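Local coordinates for protein disulphide isomerase (Xylella fastidiosa, PDB 3FK8) that probably rearranges disulphide bonds in other proteins, as a disulphide isomerase of the thioredoxin fold, at residues A[96-99]-A[103-106]; A[31-36]-A[58-63]; A[5-10]-A[43-48]. All coordinates share one frame; numbering follows the deposited sequence.

Interaction 1: residues A[96-99]-A[103-106]. With FMT (formic acid), chain E.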
# COMPACT_ATOMS: atom_id res chain seq x y z
N VAL A 96 -1.22 4.54 2.40
CA VAL A 96 -2.34 5.42 2.77
C VAL A 96 -3.52 4.51 3.07
O VAL A 96 -3.80 3.60 2.31
CB VAL A 96 -2.71 6.40 1.62
CG1 VAL A 96 -3.89 7.30 2.01
CG2 VAL A 96 -1.53 7.21 1.23
N VAL A 97 -4.23 4.77 4.17
CA VAL A 97 -5.47 4.06 4.47
C VAL A 97 -6.57 5.09 4.18
O VAL A 97 -6.56 6.19 4.75
CB VAL A 97 -5.53 3.65 5.98
CG1 VAL A 97 -6.89 3.04 6.35
CG2 VAL A 97 -4.36 2.71 6.32
N VAL A 98 -7.49 4.75 3.29
CA VAL A 98 -8.61 5.63 2.98
C VAL A 98 -9.86 4.95 3.55
O VAL A 98 -10.11 3.77 3.26
CB VAL A 98 -8.74 5.81 1.44
CG1 VAL A 98 -9.83 6.83 1.05
CG2 VAL A 98 -7.36 6.22 0.87
N ASN A 99 -10.67 5.68 4.29
CA ASN A 99 -11.90 5.11 4.85
C ASN A 99 -12.90 4.86 3.75
O ASN A 99 -12.75 5.28 2.61
CB ASN A 99 -12.51 6.05 5.89
CG ASN A 99 -11.74 6.06 7.17
OD1 ASN A 99 -11.12 5.06 7.57
ND2 ASN A 99 -11.74 7.20 7.82
N LYS A 103 -12.28 9.29 2.28
CA LYS A 103 -11.39 10.26 2.91
C LYS A 103 -10.23 9.57 3.58
O LYS A 103 -10.41 8.54 4.27
CB LYS A 103 -12.20 11.10 3.93
CG LYS A 103 -13.38 11.92 3.32
CD LYS A 103 -12.90 12.96 2.27
CE LYS A 103 -14.07 13.81 1.81
NZ LYS A 103 -13.76 14.96 0.90
N VAL A 104 -9.05 10.15 3.44
CA VAL A 104 -7.85 9.55 4.05
C VAL A 104 -7.99 9.46 5.58
O VAL A 104 -8.43 10.45 6.21
CB VAL A 104 -6.64 10.46 3.73
CG1 VAL A 104 -5.44 10.06 4.60
CG2 VAL A 104 -6.29 10.37 2.25
N ARG A 105 -7.61 8.34 6.16
CA ARG A 105 -7.49 8.18 7.61
C ARG A 105 -6.08 8.30 8.09
O ARG A 105 -5.84 8.91 9.15
CB ARG A 105 -7.99 6.79 8.06
CG ARG A 105 -7.77 6.54 9.56
CD ARG A 105 -8.19 5.16 10.02
NE ARG A 105 -7.81 4.98 11.42
CZ ARG A 105 -7.63 3.80 12.01
NH1 ARG A 105 -7.81 2.67 11.34
NH2 ARG A 105 -7.27 3.76 13.28
N TYR A 106 -5.14 7.67 7.39
CA TYR A 106 -3.78 7.55 7.90
C TYR A 106 -2.85 7.46 6.72
O TYR A 106 -3.19 6.86 5.71
CB TYR A 106 -3.66 6.29 8.77
CG TYR A 106 -2.23 5.94 9.19
CD1 TYR A 106 -1.47 6.78 10.04
CD2 TYR A 106 -1.63 4.79 8.72
CE1 TYR A 106 -0.15 6.44 10.42
CE2 TYR A 106 -0.32 4.46 9.09
CZ TYR A 106 0.41 5.26 9.91
OH TYR A 106 1.70 4.86 10.23
C FMT E . -10.25 2.52 9.08
O1 FMT E . -9.24 1.86 8.80
O2 FMT E . -11.17 2.83 8.30
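Val97 O takes two N-H groups from the facing strand. Arg105 N donates to Val97 O at 2.8 Å, nearly straight (165°). Tyr106 N adds a weak bond to Val97 O at 3.3 Å. Val97 N donates to Tyr106 O at 2.8 Å, and Asn99 N binds Lys103 O. Val98 and Val104 lie on one face of the sheet, Val97 and Tyr106 on the other. Val96 CG1 meets Val104 CG2 at 3.9 Å, crossing at about a right angle. Val97 CG2 lies at the edge of the Tyr106 ring, near its plane, 4.2 Å from Tyr106 CD2. Val97 has CG1 anti to the backbone N (chi1 174°), leaving CG2 near the ring. The extended Arg105 chain carries NH1 to a weak hydrogen bond with O1 of the formic acid, at the guanidinium edge and in plane. NH1 also donates to Ile131 O, in helix 121-132. Further out, Val96 and Val98 are hydrogen-bonded to Leu34 and Thr32 of strand 32-37, while Ile131 touches Val97 and Phe127 touches Tyr106. Arg105 and Tyr106 both face Val97, a classic beta bulge in the antiparallel hairpin at the edge of the thioredoxin-fold sheet.

Interaction 2: residues A[31-36]-A[58-63]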
# COMPACT_ATOMS: atom_id res chain seq x y z
N PRO A 31 -12.14 -0.04 4.60
CA PRO A 31 -11.09 0.90 4.16
C PRO A 31 -10.29 0.34 2.98
O PRO A 31 -10.23 -0.90 2.76
CB PRO A 31 -10.21 1.01 5.40
CG PRO A 31 -10.39 -0.26 6.14
CD PRO A 31 -11.80 -0.70 5.88
N THR A 32 -9.68 1.24 2.22
CA THR A 32 -8.78 0.88 1.13
C THR A 32 -7.34 1.18 1.53
O THR A 32 -7.05 2.23 2.10
CB THR A 32 -9.15 1.66 -0.12
OG1 THR A 32 -10.49 1.32 -0.48
CG2 THR A 32 -8.19 1.36 -1.30
N LEU A 33 -6.46 0.24 1.24
CA LEU A 33 -5.04 0.39 1.47
C LEU A 33 -4.34 0.67 0.15
O LEU A 33 -4.40 -0.13 -0.78
CB LEU A 33 -4.56 -0.93 2.03
CG LEU A 33 -3.13 -1.09 2.36
CD1 LEU A 33 -2.78 -0.12 3.50
CD2 LEU A 33 -2.80 -2.53 2.77
N LEU A 34 -3.75 1.85 0.06
CA LEU A 34 -2.93 2.21 -1.09
C LEU A 34 -1.45 1.99 -0.73
O LEU A 34 -0.98 2.55 0.27
CB LEU A 34 -3.12 3.67 -1.42
CG LEU A 34 -4.53 4.18 -1.69
CD1 LEU A 34 -4.56 5.64 -2.12
CD2 LEU A 34 -5.22 3.30 -2.72
N VAL A 35 -0.77 1.17 -1.51
CA VAL A 35 0.63 0.83 -1.24
C VAL A 35 1.47 1.40 -2.35
O VAL A 35 1.36 0.98 -3.51
CB VAL A 35 0.88 -0.70 -1.13
CG1 VAL A 35 2.30 -0.94 -0.70
CG2 VAL A 35 -0.15 -1.33 -0.17
N PHE A 36 2.26 2.42 -2.01
CA PHE A 36 3.13 3.10 -3.00
C PHE A 36 4.53 2.51 -2.95
O PHE A 36 5.15 2.44 -1.89
CB PHE A 36 3.22 4.58 -2.67
CG PHE A 36 1.94 5.34 -2.86
CD1 PHE A 36 1.75 6.11 -4.03
CD2 PHE A 36 0.92 5.32 -1.91
CE1 PHE A 36 0.55 6.82 -4.21
CE2 PHE A 36 -0.27 6.06 -2.11
CZ PHE A 36 -0.43 6.79 -3.22
N ALA A 58 -4.57 -13.17 5.12
CA ALA A 58 -5.87 -13.28 5.71
C ALA A 58 -6.22 -11.99 6.41
O ALA A 58 -7.35 -11.51 6.28
CB ALA A 58 -5.92 -14.45 6.74
N LEU A 59 -5.27 -11.40 7.15
CA LEU A 59 -5.53 -10.10 7.81
C LEU A 59 -5.91 -9.02 6.80
O LEU A 59 -6.94 -8.31 6.97
CB LEU A 59 -4.29 -9.67 8.52
CG LEU A 59 -4.40 -8.31 9.20
CD1 LEU A 59 -5.27 -8.33 10.44
CD2 LEU A 59 -3.02 -7.70 9.56
N ILE A 60 -5.12 -8.92 5.72
CA ILE A 60 -5.33 -7.83 4.75
C ILE A 60 -6.64 -8.05 3.98
O ILE A 60 -7.46 -7.11 3.79
CB ILE A 60 -4.13 -7.74 3.76
CG1 ILE A 60 -2.81 -7.38 4.50
CG2 ILE A 60 -4.38 -6.72 2.67
CD1 ILE A 60 -2.84 -6.08 5.32
N ALA A 61 -6.87 -9.29 3.54
CA ALA A 61 -8.07 -9.57 2.74
C ALA A 61 -9.35 -9.33 3.55
O ALA A 61 -10.36 -8.83 3.01
CB ALA A 61 -8.03 -10.99 2.14
N LYS A 62 -9.33 -9.68 4.83
CA LYS A 62 -10.52 -9.48 5.65
C LYS A 62 -10.87 -8.00 5.86
O LYS A 62 -12.06 -7.60 5.92
CB LYS A 62 -10.33 -10.17 6.98
CG LYS A 62 -11.41 -9.81 8.03
CD LYS A 62 -11.40 -10.81 9.16
CE LYS A 62 -12.66 -10.65 10.00
NZ LYS A 62 -12.74 -9.27 10.57
N HIS A 63 -9.82 -7.17 5.97
CA HIS A 63 -10.02 -5.80 6.42
C HIS A 63 -9.92 -4.71 5.39
O HIS A 63 -10.46 -3.62 5.65
CB HIS A 63 -9.05 -5.49 7.54
CG HIS A 63 -9.38 -6.22 8.78
ND1 HIS A 63 -8.72 -7.36 9.14
CD2 HIS A 63 -10.35 -6.02 9.70
CE1 HIS A 63 -9.25 -7.83 10.26
NE2 HIS A 63 -10.22 -7.03 10.63
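Pro31 and His63 meet through the proline ring and a backbone oxygen. The imidazole of His63 does not touch Pro31. It turns back along its own helix. One face of it carries Lys62 CG, 3.7 Å above the plane and offset toward the rim. At the edge, in the ring plane, lies Leu59 O, which accepts a hydrogen bond from His63 ND1 at 3.0 Å with an N-H...O angle of 154°. His63 N donates to Leu59 O at 3.3 Å, so two donors of one residue grip this oxygen. The ND1 bond probably restrains the rotation of the imidazole. Thr132 of helix 121-132 also touches the His63 side chain.

The carbonyl of His63 reaches across to Pro31, just before strand 32-37. His63 O lies 3.2 Å from Pro31 CD and 3.4 Å from Pro31 CG. Deeper in, Leu33 CD2 approaches Ile60 CD1 at 4.4 Å, a loose methyl-to-methyl contact. The Leu33 CB points toward the helix, with CG anti to the backbone N (chi1 180°). Phe128 of helix 121-132 packs on Leu33, and Val66 of strand 65-70 packs on Ile60. Helix 54-63 thus packs on the central sheet of the thioredoxin fold, within the beta-alpha-beta crossover between the parallel neighbours 32-37 and 65-70.

No hydrogen bond joins 31-36 to 58-63. They meet by apolar contact and by a carbonyl against ring carbons. The strand's backbone hydrogen bonds go to strands 65-70 and 94-98.

Interaction 3: residues A[5-10]-A[43-48]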
# COMPACT_ATOMS: atom_id res chain seq x y z
N ASN A 5 6.80 -12.16 -12.18
CA ASN A 5 5.87 -11.84 -11.07
C ASN A 5 6.23 -10.65 -10.15
O ASN A 5 6.19 -10.74 -8.92
CB ASN A 5 5.56 -13.10 -10.27
CG ASN A 5 5.03 -14.20 -11.15
OD1 ASN A 5 4.54 -13.92 -12.24
ND2 ASN A 5 5.14 -15.45 -10.71
N LEU A 6 6.57 -9.53 -10.78
CA LEU A 6 6.85 -8.26 -10.09
C LEU A 6 5.70 -7.74 -9.23
O LEU A 6 4.54 -7.81 -9.63
CB LEU A 6 7.20 -7.22 -11.15
CG LEU A 6 8.41 -7.60 -12.01
CD1 LEU A 6 8.60 -6.66 -13.17
CD2 LEU A 6 9.67 -7.64 -11.14
N PRO A 7 6.02 -7.16 -8.05
CA PRO A 7 4.85 -6.72 -7.23
C PRO A 7 4.08 -5.52 -7.79
O PRO A 7 2.87 -5.41 -7.58
CB PRO A 7 5.47 -6.37 -5.88
CG PRO A 7 6.99 -6.33 -6.12
CD PRO A 7 7.30 -7.12 -7.33
N TYR A 8 4.76 -4.65 -8.51
CA TYR A 8 4.12 -3.47 -9.07
C TYR A 8 3.91 -3.61 -10.57
O TYR A 8 4.79 -4.10 -11.29
CB TYR A 8 4.96 -2.23 -8.74
CG TYR A 8 4.94 -1.94 -7.25
CD1 TYR A 8 3.98 -1.11 -6.70
CD2 TYR A 8 5.84 -2.56 -6.40
CE1 TYR A 8 3.94 -0.88 -5.35
CE2 TYR A 8 5.79 -2.35 -5.03
CZ TYR A 8 4.85 -1.51 -4.52
OH TYR A 8 4.78 -1.29 -3.17
N ASP A 9 2.77 -3.12 -11.02
CA ASP A 9 2.44 -3.19 -12.43
C ASP A 9 2.74 -1.84 -13.03
O ASP A 9 2.00 -0.86 -12.83
CB ASP A 9 0.96 -3.54 -12.63
CG ASP A 9 0.55 -3.66 -14.10
OD1 ASP A 9 1.41 -3.45 -15.01
OD2 ASP A 9 -0.65 -3.95 -14.32
N GLU A 10 3.85 -1.77 -13.76
CA GLU A 10 4.33 -0.53 -14.31
C GLU A 10 3.45 0.03 -15.43
O GLU A 10 3.58 1.20 -15.79
CB GLU A 10 5.78 -0.71 -14.77
CG GLU A 10 6.66 -1.18 -13.58
CD GLU A 10 8.16 -1.32 -13.85
OE1 GLU A 10 8.66 -0.85 -14.90
OE2 GLU A 10 8.84 -1.90 -12.98
N ASP A 43 13.02 -2.93 -0.14
CA ASP A 43 12.04 -2.88 0.93
C ASP A 43 10.63 -3.07 0.45
O ASP A 43 9.81 -3.74 1.10
CB ASP A 43 12.20 -1.56 1.68
CG ASP A 43 13.57 -1.45 2.28
OD1 ASP A 43 13.84 -2.13 3.32
OD2 ASP A 43 14.43 -0.75 1.71
N CYS A 44 10.32 -2.56 -0.75
CA CYS A 44 8.99 -2.80 -1.32
C CYS A 44 8.78 -4.27 -1.67
O CYS A 44 7.69 -4.81 -1.45
CB CYS A 44 8.83 -2.00 -2.60
SG CYS A 44 8.83 -0.19 -2.36
N ARG A 45 9.82 -4.91 -2.22
CA ARG A 45 9.71 -6.32 -2.53
C ARG A 45 9.53 -7.14 -1.25
O ARG A 45 8.75 -8.08 -1.21
CB ARG A 45 10.92 -6.81 -3.31
CG ARG A 45 11.06 -6.12 -4.70
CD ARG A 45 12.06 -6.80 -5.66
NE ARG A 45 13.38 -6.98 -5.03
CZ ARG A 45 14.40 -6.12 -5.11
NH1 ARG A 45 14.30 -4.98 -5.78
NH2 ARG A 45 15.56 -6.41 -4.52
N ALA A 46 10.26 -6.79 -0.19
CA ALA A 46 10.12 -7.50 1.08
C ALA A 46 8.74 -7.34 1.69
O ALA A 46 8.18 -8.30 2.23
CB ALA A 46 11.21 -7.08 2.03
N LEU A 47 8.19 -6.12 1.65
CA LEU A 47 6.88 -5.90 2.19
C LEU A 47 5.87 -6.77 1.44
O LEU A 47 5.01 -7.44 2.05
CB LEU A 47 6.50 -4.41 2.08
CG LEU A 47 5.09 -4.07 2.56
CD1 LEU A 47 4.87 -4.40 4.00
CD2 LEU A 47 4.74 -2.62 2.23
N ASP A 48 5.94 -6.77 0.09
CA ASP A 48 5.02 -7.58 -0.69
C ASP A 48 5.13 -9.06 -0.34
O ASP A 48 4.10 -9.74 -0.20
CB ASP A 48 5.26 -7.37 -2.17
CG ASP A 48 4.17 -7.98 -3.02
OD1 ASP A 48 3.06 -7.42 -3.01
OD2 ASP A 48 4.45 -9.02 -3.62
O HOH W 1 5.25 -3.37 -1.57
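Pro7 and Tyr8 pack against Asp48 and Cys44 in a mainly van der Waals contact, with one bridging water. It sets the N-terminal loop that precedes helix 14-28 against helix 42-51. Pro7 CB sits 3.5 Å from Asp48 CG and 3.6 Å from Asp48 OD2, close beside the carboxylate. Asp48 has CG anti to its own N (chi1 -169°), and its CB points toward the loop. Pro7 CG also lies 4.3 Å from Arg45 CG. Tyr8 brings its CE2 to 3.9 Å from Cys44 CB. The sulfur is further off, with Cys44 SG 5.5 Å from the centroid of the Tyr8 ring and 53° off the ring normal, an oblique sulfur-aromatic contact.

The water lies 2.7 Å from Tyr8 OH and donates to Cys44 O at 2.8 Å. Cys44 O also accepts from Asp48 N within the helix. Lys68 of strand 65-70 links the two sides from outside, with a salt bridge to Asp48 OD1 and a hydrogen bond to Pro7 O. Asn39 binds Tyr8 N and, through its own O, Arg45 NH1.

Cys44 is the second cysteine of a CxxC pattern like that of thioredoxin, with Cys41. Tyr8 therefore lies beside a probable redox thiol. The direct contacts are van der Waals, including a proline carbon against a carboxylate. Polar links between the two sides run through the water, Lys68 and Asn39.

Overall arrangement
Near the N terminus, the loop 5-10 is folded by interaction 3 onto helix 42-51. This closes a loop that contains helix 14-28 and strand 32-37. Interaction 2 starts within that loop and ends beyond it, tying strand 32-37 to helix 54-63. The two therefore cross, and they touch where Tyr8 OH packs on Val35. Interaction 1 follows both in series. It closes the short turn between strands 94-98 and 104-107. It meets interaction 2 through the sheet, where strands 94-98 and 32-37 are neighbours. Interactions 1 and 3 do not touch and lie on opposite sides of the chain's centre, about 21 Å apart between centres.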